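Local coordinates for protein BAT-2 beta-lactamase (Bacillus atrophaeus, PDB 6W5G) that probably hydrolyses beta-lactam antibiotics as a class D beta-lactamase, opening the beta-lactam ring and so contributing to antibiotic resistance, at residues Leu37-Phe42 / Thr256-Lys261. Sequence-based numbering, arbitrary orientation.
Sequences LNVDEF and TDILKK
The Phe42 ring lies on helix 248-261, with the backbone C of Asp257 and N of Ile258 over one face. On that same face Asp257 CB comes down on Phe42 CE1 at 3.5 Å. The Asp257 carboxylate is turned 40° from the ring. The opposite face is covered from within its own segment by Glu41 CG, centred on the ring and 3.6 Å from its plane. Phe42 CD2 packs on Ile258 CG1 at 3.5 Å, the two side chains lying alongside each other and pointing opposite ways. Lys261 CD sits near the ring plane, 4.0 Å from Phe42 CE2. The Lys261 chain starts with CG anti to the backbone N (chi1 171°) and stays extended. It thus carries NZ beyond the ring to two acceptors of segment 37-42. Lys261 NZ donates to Asn38 O at 2.8 Å. Glu41 OE2 takes the second bond on its syn lone pair, 2.8 Å from Lys261 NZ, and the pair is a salt bridge. Deeper in, the Val39 and Ile258 side chains cross at about a right angle, with Val39 CG1 3.7 Å from Ile258 CD1. Both also touch Phe50 of strand 48-54. Asn38 OD1 accepts from Asp40 N in an Asx turn, at the start of the 3-10 turn that bears Glu41 and Phe42. The contact joins the N-terminal segment to the C-terminal helix beside the central antiparallel sheet, as expected of the serine beta-lactamase and penicillin-binding protein transpeptidase fold.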
loop_
_atom_site.group_PDB
_atom_site.type_symbol
_atom_site.label_atom_id
_atom_site.label_comp_id
_atom_site.label_asym_id
_atom_site.label_seq_id
_atom_site.Cartn_x
_atom_site.Cartn_y
_atom_site.Cartn_z
ATOM N N LEU A 37 -9.967 -20.263 -5.392
ATOM C CA LEU A 37 -10.226 -19.027 -6.115
ATOM C C LEU A 37 -9.889 -19.173 -7.592
ATOM O O LEU A 37 -9.015 -19.952 -7.984
ATOM C CB LEU A 37 -9.382 -17.886 -5.544
ATOM C CG LEU A 37 -10.128 -16.818 -4.748
ATOM C CD1 LEU A 37 -10.813 -17.403 -3.522
ATOM C CD2 LEU A 37 -9.174 -15.682 -4.385
ATOM N N ASN A 38 -10.607 -18.416 -8.417
ATOM C CA ASN A 38 -10.198 -18.198 -9.794
ATOM C C ASN A 38 -10.497 -16.758 -10.161
ATOM O O ASN A 38 -11.625 -16.283 -9.990
ATOM C CB ASN A 38 -10.878 -19.144 -10.782
ATOM C CG ASN A 38 -10.222 -19.092 -12.153
ATOM O OD1 ASN A 38 -10.416 -18.137 -12.900
ATOM N ND2 ASN A 38 -9.429 -20.113 -12.482
ATOM N N VAL A 39 -9.477 -16.065 -10.649
ATOM C CA VAL A 39 -9.579 -14.652 -10.970
ATOM C C VAL A 39 -9.216 -14.384 -12.428
ATOM O O VAL A 39 -8.980 -13.244 -12.803
ATOM C CB VAL A 39 -8.753 -13.790 -9.995
ATOM C CG1 VAL A 39 -9.191 -14.036 -8.547
ATOM C CG2 VAL A 39 -7.258 -14.078 -10.162
ATOM N N ASP A 40 -9.181 -15.443 -13.250
ATOM C CA ASP A 40 -8.746 -15.324 -14.640
ATOM C C ASP A 40 -9.507 -14.235 -15.378
ATOM O O ASP A 40 -8.926 -13.491 -16.178
ATOM C CB ASP A 40 -8.964 -16.653 -15.370
ATOM C CG ASP A 40 -7.991 -17.739 -14.941
ATOM O OD1 ASP A 40 -7.056 -17.457 -14.168
ATOM O OD2 ASP A 40 -8.169 -18.891 -15.396
ATOM N N GLU A 41 -10.818 -14.141 -15.140
ATOM C CA GLU A 41 -11.634 -13.186 -15.878
ATOM C C GLU A 41 -11.202 -11.745 -15.651
ATOM O O GLU A 41 -11.437 -10.897 -16.517
ATOM C CB GLU A 41 -13.124 -13.372 -15.557
ATOM C CG GLU A 41 -13.549 -13.014 -14.127
ATOM C CD GLU A 41 -13.500 -14.204 -13.167
ATOM O OE1 GLU A 41 -12.516 -14.977 -13.212
ATOM O OE2 GLU A 41 -14.452 -14.369 -12.372
ATOM N N PHE A 42 -10.559 -11.445 -14.526
ATOM C CA PHE A 42 -10.199 -10.063 -14.241
ATOM C C PHE A 42 -8.836 -9.674 -14.783
ATOM O O PHE A 42 -8.481 -8.491 -14.734
ATOM C CB PHE A 42 -10.313 -9.782 -12.742
ATOM C CG PHE A 42 -11.679 -10.059 -12.202
ATOM C CD1 PHE A 42 -12.756 -9.270 -12.590
ATOM C CD2 PHE A 42 -11.905 -11.121 -11.338
ATOM C CE1 PHE A 42 -14.023 -9.521 -12.111
ATOM C CE2 PHE A 42 -13.170 -11.373 -10.855
ATOM C CZ PHE A 42 -14.232 -10.572 -11.240
ATOM N N THR A 256 -11.275 -4.945 -5.959
ATOM C CA THR A 256 -12.641 -4.894 -5.449
ATOM C C THR A 256 -13.572 -5.806 -6.241
ATOM O O THR A 256 -14.486 -6.393 -5.656
ATOM C CB THR A 256 -13.160 -3.454 -5.337
ATOM O OG1 THR A 256 -13.117 -2.800 -6.618
ATOM C CG2 THR A 256 -12.308 -2.676 -4.342
ATOM N N ASP A 257 -13.346 -5.960 -7.553
ATOM C CA ASP A 257 -14.147 -6.907 -8.330
ATOM C C ASP A 257 -13.996 -8.323 -7.779
ATOM O O ASP A 257 -14.983 -9.056 -7.648
ATOM C CB ASP A 257 -13.740 -6.877 -9.808
ATOM C CG ASP A 257 -14.358 -5.708 -10.573
ATOM O OD1 ASP A 257 -15.229 -5.006 -10.011
ATOM O OD2 ASP A 257 -13.965 -5.481 -11.744
ATOM N N ILE A 258 -12.765 -8.719 -7.441
ATOM C CA ILE A 258 -12.530 -10.054 -6.892
ATOM C C ILE A 258 -13.189 -10.188 -5.523
ATOM O O ILE A 258 -13.853 -11.190 -5.230
ATOM C CB ILE A 258 -11.019 -10.348 -6.826
ATOM C CG1 ILE A 258 -10.440 -10.475 -8.235
ATOM C CG2 ILE A 258 -10.759 -11.621 -6.018
ATOM C CD1 ILE A 258 -8.917 -10.351 -8.277
ATOM N N LEU A 259 -13.001 -9.186 -4.657
ATOM C CA LEU A 259 -13.566 -9.268 -3.310
ATOM C C LEU A 259 -15.090 -9.263 -3.332
ATOM O O LEU A 259 -15.723 -9.901 -2.481
ATOM C CB LEU A 259 -13.030 -8.135 -2.435
ATOM C CG LEU A 259 -11.512 -8.137 -2.215
ATOM C CD1 LEU A 259 -11.089 -6.902 -1.427
ATOM C CD2 LEU A 259 -11.038 -9.402 -1.510
ATOM N N LYS A 260 -15.693 -8.554 -4.290
ATOM C CA LYS A 260 -17.145 -8.608 -4.456
ATOM C C LYS A 260 -17.590 -9.978 -4.951
ATOM O O LYS A 260 -18.588 -10.527 -4.460
ATOM C CB LYS A 260 -17.619 -7.536 -5.440
ATOM C CG LYS A 260 -17.512 -6.117 -4.927
ATOM C CD LYS A 260 -17.719 -5.128 -6.059
ATOM C CE LYS A 260 -17.611 -3.686 -5.577
ATOM N NZ LYS A 260 -17.877 -2.696 -6.670
ATOM N N LYS A 261 -16.875 -10.537 -5.934
ATOM C CA LYS A 261 -17.238 -11.849 -6.465
ATOM C C LYS A 261 -17.349 -12.871 -5.346
ATOM O O LYS A 261 -18.298 -13.665 -5.305
ATOM C CB LYS A 261 -16.201 -12.309 -7.498
ATOM C CG LYS A 261 -16.369 -13.766 -7.945
ATOM C CD LYS A 261 -15.347 -14.180 -9.003
ATOM C CE LYS A 261 -15.573 -15.620 -9.444
ATOM N NZ LYS A 261 -14.438 -16.150 -10.253
#